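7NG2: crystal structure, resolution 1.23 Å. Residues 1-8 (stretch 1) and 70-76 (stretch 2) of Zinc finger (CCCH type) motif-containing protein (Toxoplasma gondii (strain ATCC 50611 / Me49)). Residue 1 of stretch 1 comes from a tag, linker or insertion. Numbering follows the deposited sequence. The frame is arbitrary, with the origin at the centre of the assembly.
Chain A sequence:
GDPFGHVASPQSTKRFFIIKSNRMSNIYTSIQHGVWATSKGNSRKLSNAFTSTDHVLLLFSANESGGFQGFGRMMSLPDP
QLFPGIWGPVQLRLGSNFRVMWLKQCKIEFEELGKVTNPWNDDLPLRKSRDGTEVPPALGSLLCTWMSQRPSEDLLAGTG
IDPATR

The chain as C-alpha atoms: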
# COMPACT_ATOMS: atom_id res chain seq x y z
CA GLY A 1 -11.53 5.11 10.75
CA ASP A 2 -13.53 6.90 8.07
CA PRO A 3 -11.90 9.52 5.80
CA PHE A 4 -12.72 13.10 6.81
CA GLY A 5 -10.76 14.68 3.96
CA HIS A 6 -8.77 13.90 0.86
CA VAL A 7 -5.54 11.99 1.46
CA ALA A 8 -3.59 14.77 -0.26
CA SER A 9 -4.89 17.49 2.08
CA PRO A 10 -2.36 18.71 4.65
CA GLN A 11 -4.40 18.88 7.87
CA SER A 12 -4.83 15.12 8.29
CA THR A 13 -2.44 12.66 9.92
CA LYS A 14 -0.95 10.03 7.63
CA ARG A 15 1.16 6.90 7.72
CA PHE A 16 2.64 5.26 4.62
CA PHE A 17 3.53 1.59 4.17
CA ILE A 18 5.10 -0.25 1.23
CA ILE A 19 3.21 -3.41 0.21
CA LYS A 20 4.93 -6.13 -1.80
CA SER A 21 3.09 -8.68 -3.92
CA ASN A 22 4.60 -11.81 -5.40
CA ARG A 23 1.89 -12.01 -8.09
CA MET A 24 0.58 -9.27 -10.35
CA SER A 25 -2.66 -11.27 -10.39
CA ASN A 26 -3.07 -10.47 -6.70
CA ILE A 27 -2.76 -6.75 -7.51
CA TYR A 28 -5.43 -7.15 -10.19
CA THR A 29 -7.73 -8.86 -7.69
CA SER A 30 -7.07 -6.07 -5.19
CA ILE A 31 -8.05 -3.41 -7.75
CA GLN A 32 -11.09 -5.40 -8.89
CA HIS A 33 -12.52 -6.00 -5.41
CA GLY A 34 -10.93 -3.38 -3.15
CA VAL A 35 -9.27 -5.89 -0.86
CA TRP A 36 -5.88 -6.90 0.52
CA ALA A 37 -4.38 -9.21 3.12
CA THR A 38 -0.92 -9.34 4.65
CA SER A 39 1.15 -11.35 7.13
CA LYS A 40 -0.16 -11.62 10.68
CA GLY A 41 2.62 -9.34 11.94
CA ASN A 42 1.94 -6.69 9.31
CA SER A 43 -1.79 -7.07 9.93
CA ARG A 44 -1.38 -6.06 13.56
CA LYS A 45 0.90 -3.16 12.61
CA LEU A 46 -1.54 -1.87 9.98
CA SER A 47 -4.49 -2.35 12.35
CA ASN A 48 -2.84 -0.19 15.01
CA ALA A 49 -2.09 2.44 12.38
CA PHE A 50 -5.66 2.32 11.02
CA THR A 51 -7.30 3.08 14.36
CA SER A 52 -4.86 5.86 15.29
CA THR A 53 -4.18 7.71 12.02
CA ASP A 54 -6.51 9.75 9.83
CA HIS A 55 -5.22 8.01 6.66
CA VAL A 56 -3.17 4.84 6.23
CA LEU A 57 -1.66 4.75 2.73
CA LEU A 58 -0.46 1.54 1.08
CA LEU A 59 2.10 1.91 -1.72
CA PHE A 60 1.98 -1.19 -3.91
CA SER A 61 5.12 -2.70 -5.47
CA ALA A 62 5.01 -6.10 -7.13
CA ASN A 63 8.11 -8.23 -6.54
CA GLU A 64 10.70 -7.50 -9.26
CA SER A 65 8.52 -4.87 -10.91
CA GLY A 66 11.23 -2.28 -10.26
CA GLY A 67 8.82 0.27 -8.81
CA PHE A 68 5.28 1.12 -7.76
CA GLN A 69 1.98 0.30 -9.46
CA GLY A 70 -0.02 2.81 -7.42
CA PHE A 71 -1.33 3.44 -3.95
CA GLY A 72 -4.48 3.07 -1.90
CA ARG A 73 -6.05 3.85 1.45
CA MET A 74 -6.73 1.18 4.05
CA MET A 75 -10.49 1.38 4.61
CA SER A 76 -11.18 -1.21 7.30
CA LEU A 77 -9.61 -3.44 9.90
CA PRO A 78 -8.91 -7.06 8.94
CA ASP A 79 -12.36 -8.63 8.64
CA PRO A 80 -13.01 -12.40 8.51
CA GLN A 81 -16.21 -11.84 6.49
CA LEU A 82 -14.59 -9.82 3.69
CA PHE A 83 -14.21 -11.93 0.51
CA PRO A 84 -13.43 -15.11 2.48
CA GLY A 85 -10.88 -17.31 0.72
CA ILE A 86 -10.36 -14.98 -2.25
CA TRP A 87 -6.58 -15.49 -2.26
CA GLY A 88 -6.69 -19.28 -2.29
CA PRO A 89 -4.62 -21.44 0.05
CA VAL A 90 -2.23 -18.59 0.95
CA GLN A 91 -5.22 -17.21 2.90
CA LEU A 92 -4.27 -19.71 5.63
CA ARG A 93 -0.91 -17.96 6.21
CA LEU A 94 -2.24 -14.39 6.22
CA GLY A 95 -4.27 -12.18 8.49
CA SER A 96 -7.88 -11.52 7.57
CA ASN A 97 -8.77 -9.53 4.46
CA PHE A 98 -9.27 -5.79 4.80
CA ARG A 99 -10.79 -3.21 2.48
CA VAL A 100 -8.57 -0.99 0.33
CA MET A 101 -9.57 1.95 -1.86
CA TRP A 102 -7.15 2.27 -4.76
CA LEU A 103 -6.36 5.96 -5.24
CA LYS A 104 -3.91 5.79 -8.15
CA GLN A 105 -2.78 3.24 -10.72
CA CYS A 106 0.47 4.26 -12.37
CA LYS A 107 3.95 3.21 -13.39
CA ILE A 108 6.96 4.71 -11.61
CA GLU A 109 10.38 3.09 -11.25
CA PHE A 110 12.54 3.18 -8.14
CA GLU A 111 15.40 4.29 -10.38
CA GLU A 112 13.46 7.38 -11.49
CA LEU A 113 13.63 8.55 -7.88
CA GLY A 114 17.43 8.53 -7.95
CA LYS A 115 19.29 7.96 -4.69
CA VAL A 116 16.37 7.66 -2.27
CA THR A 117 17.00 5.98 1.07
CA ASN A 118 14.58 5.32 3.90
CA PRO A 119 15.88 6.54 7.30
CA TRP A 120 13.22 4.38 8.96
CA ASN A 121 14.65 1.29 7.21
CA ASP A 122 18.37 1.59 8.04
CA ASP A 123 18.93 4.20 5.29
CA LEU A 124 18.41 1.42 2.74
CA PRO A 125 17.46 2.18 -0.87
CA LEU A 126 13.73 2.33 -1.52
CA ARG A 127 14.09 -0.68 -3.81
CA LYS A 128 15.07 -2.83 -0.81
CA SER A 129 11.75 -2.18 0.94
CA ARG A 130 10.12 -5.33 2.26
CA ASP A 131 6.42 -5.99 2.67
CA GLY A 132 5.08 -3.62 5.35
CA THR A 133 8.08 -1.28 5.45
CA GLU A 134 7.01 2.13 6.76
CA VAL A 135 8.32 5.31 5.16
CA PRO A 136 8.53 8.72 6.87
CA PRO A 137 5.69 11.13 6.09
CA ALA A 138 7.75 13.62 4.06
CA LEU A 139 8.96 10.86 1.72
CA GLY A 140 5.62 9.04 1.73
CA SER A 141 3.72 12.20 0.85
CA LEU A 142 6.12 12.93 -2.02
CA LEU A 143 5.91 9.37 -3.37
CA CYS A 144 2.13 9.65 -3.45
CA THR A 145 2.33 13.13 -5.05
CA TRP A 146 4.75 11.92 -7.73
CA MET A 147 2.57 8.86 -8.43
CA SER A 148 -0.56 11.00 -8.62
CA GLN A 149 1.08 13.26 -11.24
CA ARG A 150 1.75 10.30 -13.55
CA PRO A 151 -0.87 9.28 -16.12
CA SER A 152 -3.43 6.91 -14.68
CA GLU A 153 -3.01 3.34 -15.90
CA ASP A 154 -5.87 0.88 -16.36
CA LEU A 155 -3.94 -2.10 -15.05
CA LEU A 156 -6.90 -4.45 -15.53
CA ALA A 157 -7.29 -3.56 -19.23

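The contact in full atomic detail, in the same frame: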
# COMPACT_ATOMS: atom_id res chain seq x y z
N GLY A 1 -10.13 4.80 10.92
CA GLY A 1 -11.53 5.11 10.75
C GLY A 1 -11.86 5.68 9.39
O GLY A 1 -11.08 5.51 8.44
N ASP A 2 -13.01 6.36 9.31
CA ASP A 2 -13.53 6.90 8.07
C ASP A 2 -12.68 8.08 7.60
O ASP A 2 -12.10 8.80 8.42
CB ASP A 2 -14.95 7.42 8.28
CG ASP A 2 -15.94 6.31 8.59
OD1 ASP A 2 -15.76 5.18 8.10
OD2 ASP A 2 -16.92 6.58 9.33
N PRO A 3 -12.61 8.33 6.29
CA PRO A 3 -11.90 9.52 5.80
C PRO A 3 -12.73 10.78 6.01
O PRO A 3 -13.90 10.84 5.66
CB PRO A 3 -11.72 9.23 4.30
CG PRO A 3 -12.86 8.32 3.96
CD PRO A 3 -13.10 7.48 5.19
N PHE A 4 -12.09 11.80 6.60
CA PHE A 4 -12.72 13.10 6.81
C PHE A 4 -12.12 14.18 5.92
O PHE A 4 -12.37 15.37 6.14
CB PHE A 4 -12.70 13.47 8.29
CG PHE A 4 -13.42 12.48 9.16
CD1 PHE A 4 -14.77 12.23 8.95
CD2 PHE A 4 -12.75 11.78 10.15
CE1 PHE A 4 -15.45 11.31 9.73
CE2 PHE A 4 -13.43 10.86 10.93
CZ PHE A 4 -14.77 10.63 10.73
N GLY A 5 -11.33 13.77 4.93
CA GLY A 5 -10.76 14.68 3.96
C GLY A 5 -10.00 13.86 2.94
O GLY A 5 -9.84 12.64 3.09
N HIS A 6 -9.56 14.54 1.90
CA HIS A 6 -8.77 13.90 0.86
C HIS A 6 -7.39 13.55 1.41
O HIS A 6 -6.82 14.29 2.22
CB HIS A 6 -8.63 14.85 -0.33
CG HIS A 6 -8.15 14.18 -1.57
ND1 HIS A 6 -6.82 13.96 -1.83
CD2 HIS A 6 -8.83 13.67 -2.63
CE1 HIS A 6 -6.70 13.34 -3.00
NE2 HIS A 6 -7.91 13.15 -3.50
N VAL A 7 -6.84 12.42 0.94
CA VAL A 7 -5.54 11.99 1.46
C VAL A 7 -4.42 12.95 1.11
O VAL A 7 -3.36 12.90 1.73
CB VAL A 7 -5.16 10.57 1.00
CG1 VAL A 7 -6.17 9.53 1.46
CG2 VAL A 7 -4.96 10.52 -0.51
N ALA A 8 -4.61 13.81 0.12
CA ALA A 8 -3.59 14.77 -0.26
C ALA A 8 -3.69 16.07 0.54
O ALA A 8 -2.80 16.92 0.42
CB ALA A 8 -3.65 15.08 -1.76
N GLY A 70 0.99 1.89 -7.89
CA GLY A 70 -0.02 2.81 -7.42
C GLY A 70 -0.08 2.79 -5.91
O GLY A 70 0.79 2.28 -5.22
N PHE A 71 -1.15 3.39 -5.39
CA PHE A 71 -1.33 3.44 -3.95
C PHE A 71 -2.81 3.47 -3.61
O PHE A 71 -3.65 3.80 -4.45
CB PHE A 71 -0.56 4.59 -3.28
CG PHE A 71 -1.07 5.97 -3.62
CD1 PHE A 71 -0.59 6.65 -4.73
CD2 PHE A 71 -1.99 6.62 -2.80
CE1 PHE A 71 -1.03 7.93 -5.03
CE2 PHE A 71 -2.43 7.89 -3.10
CZ PHE A 71 -1.95 8.55 -4.22
N GLY A 72 -3.11 3.09 -2.37
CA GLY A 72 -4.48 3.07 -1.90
C GLY A 72 -4.56 3.41 -0.43
O GLY A 72 -3.54 3.54 0.25
N ARG A 73 -5.79 3.59 0.05
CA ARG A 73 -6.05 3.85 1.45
C ARG A 73 -6.64 2.60 2.09
O ARG A 73 -7.54 1.97 1.53
CB ARG A 73 -7.04 5.02 1.59
CG ARG A 73 -7.31 5.42 3.03
CD ARG A 73 -8.36 6.52 3.11
NE ARG A 73 -8.52 7.05 4.46
CZ ARG A 73 -9.33 6.53 5.38
NH1 ARG A 73 -10.06 5.47 5.10
NH2 ARG A 73 -9.42 7.11 6.59
N MET A 74 -6.11 2.24 3.26
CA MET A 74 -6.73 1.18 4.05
C MET A 74 -8.07 1.68 4.58
O MET A 74 -8.14 2.73 5.22
CB MET A 74 -5.80 0.83 5.21
CG MET A 74 -6.27 -0.31 6.08
SD MET A 74 -5.03 -0.64 7.33
CE MET A 74 -5.77 -2.03 8.18
N MET A 75 -9.14 0.93 4.31
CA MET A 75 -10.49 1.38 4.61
C MET A 75 -11.14 0.66 5.78
O MET A 75 -12.17 1.13 6.27
CB MET A 75 -11.39 1.21 3.38
CG MET A 75 -10.90 1.93 2.13
SD MET A 75 -10.74 3.72 2.32
CE MET A 75 -12.45 4.19 2.53
N SER A 76 -10.59 -0.46 6.22
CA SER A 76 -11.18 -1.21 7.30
C SER A 76 -10.10 -1.99 8.01
O SER A 76 -9.00 -2.19 7.48
CB SER A 76 -12.26 -2.18 6.79
OG SER A 76 -11.69 -3.38 6.26
O HOH W 1 -12.28 3.97 6.37

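The contact between the N-terminal segment and the strand that contains Arg-73 is small, burying about 260 Å² in all, and it is organised around one side chain. Arg-73 points toward the N-terminal segment with chi1, chi2 and chi3 all t, so its aliphatic chain is nearly straight and carries the guanidinium well clear of the strand backbone. An arginine suits this place because its length spans the gap and its planar head offers several N-H groups at once.

The main polar link runs from that head to a backbone carbonyl. Arg-73 NH2 donates to Gly-1 O at 3.0 Å with an angle of 165° at the hydrogen, and the oxygen lies at the edge of the guanidinium, near its plane, where the N-H bonds are directed. Arg-73 NH1 adds a weak bond to the same Gly-1 O, at 3.5 Å and 135°. Gly-1 comes from a tag, so this acceptor does not belong to the natural protein.

A water reinforces the arrangement. It donates to Gly-1 O at 2.8 Å and to Met-75 O, also at 2.8 Å, and accepts from Arg-73 NH1 at 3.0 Å. Both of its hydrogens and an acceptor site are thus used, and the carbonyls of Gly-1 and Met-75 are bridged across the two segments. Arg-73 NH1 also makes a weak bond to Met-75 SD, 3.4 Å away, within its own segment. Arg-73 NE and NH2 have further partners elsewhere in the structure, so every nitrogen of this buried guanidinium is engaged.

Pro-3 meets the same group differently. Its N lies over one face of the guanidinium, 3.4 Å from Arg-73 NH2, but a proline nitrogen carries no hydrogen and the approach is packing, not a hydrogen bond. The compact ring suits such a site: Pro-3 CD is 3.6 Å from Arg-73 NH1 and 4.3 Å from Met-75 CE. Met-75, with all three chi angles m, leaves the backbone sideways, yet its flexible chain brings its end nearer to Pro-3.

Farther along, Val-7 supplies an apolar contact. Its CG1 rests 4.1 Å from Arg-73 CD, against the aliphatic part of the arginine, while CG2 reaches the edge of the Phe-71 ring, 4.5 Å from CE2. A branched side chain can touch both neighbours. Between Pro-3 and Val-7 the chain loses contact with the strand. Around Val-7, Ala-8 N donates to His-6 ND1 at 3.0 Å and 162°, a local bond that satisfies both atoms.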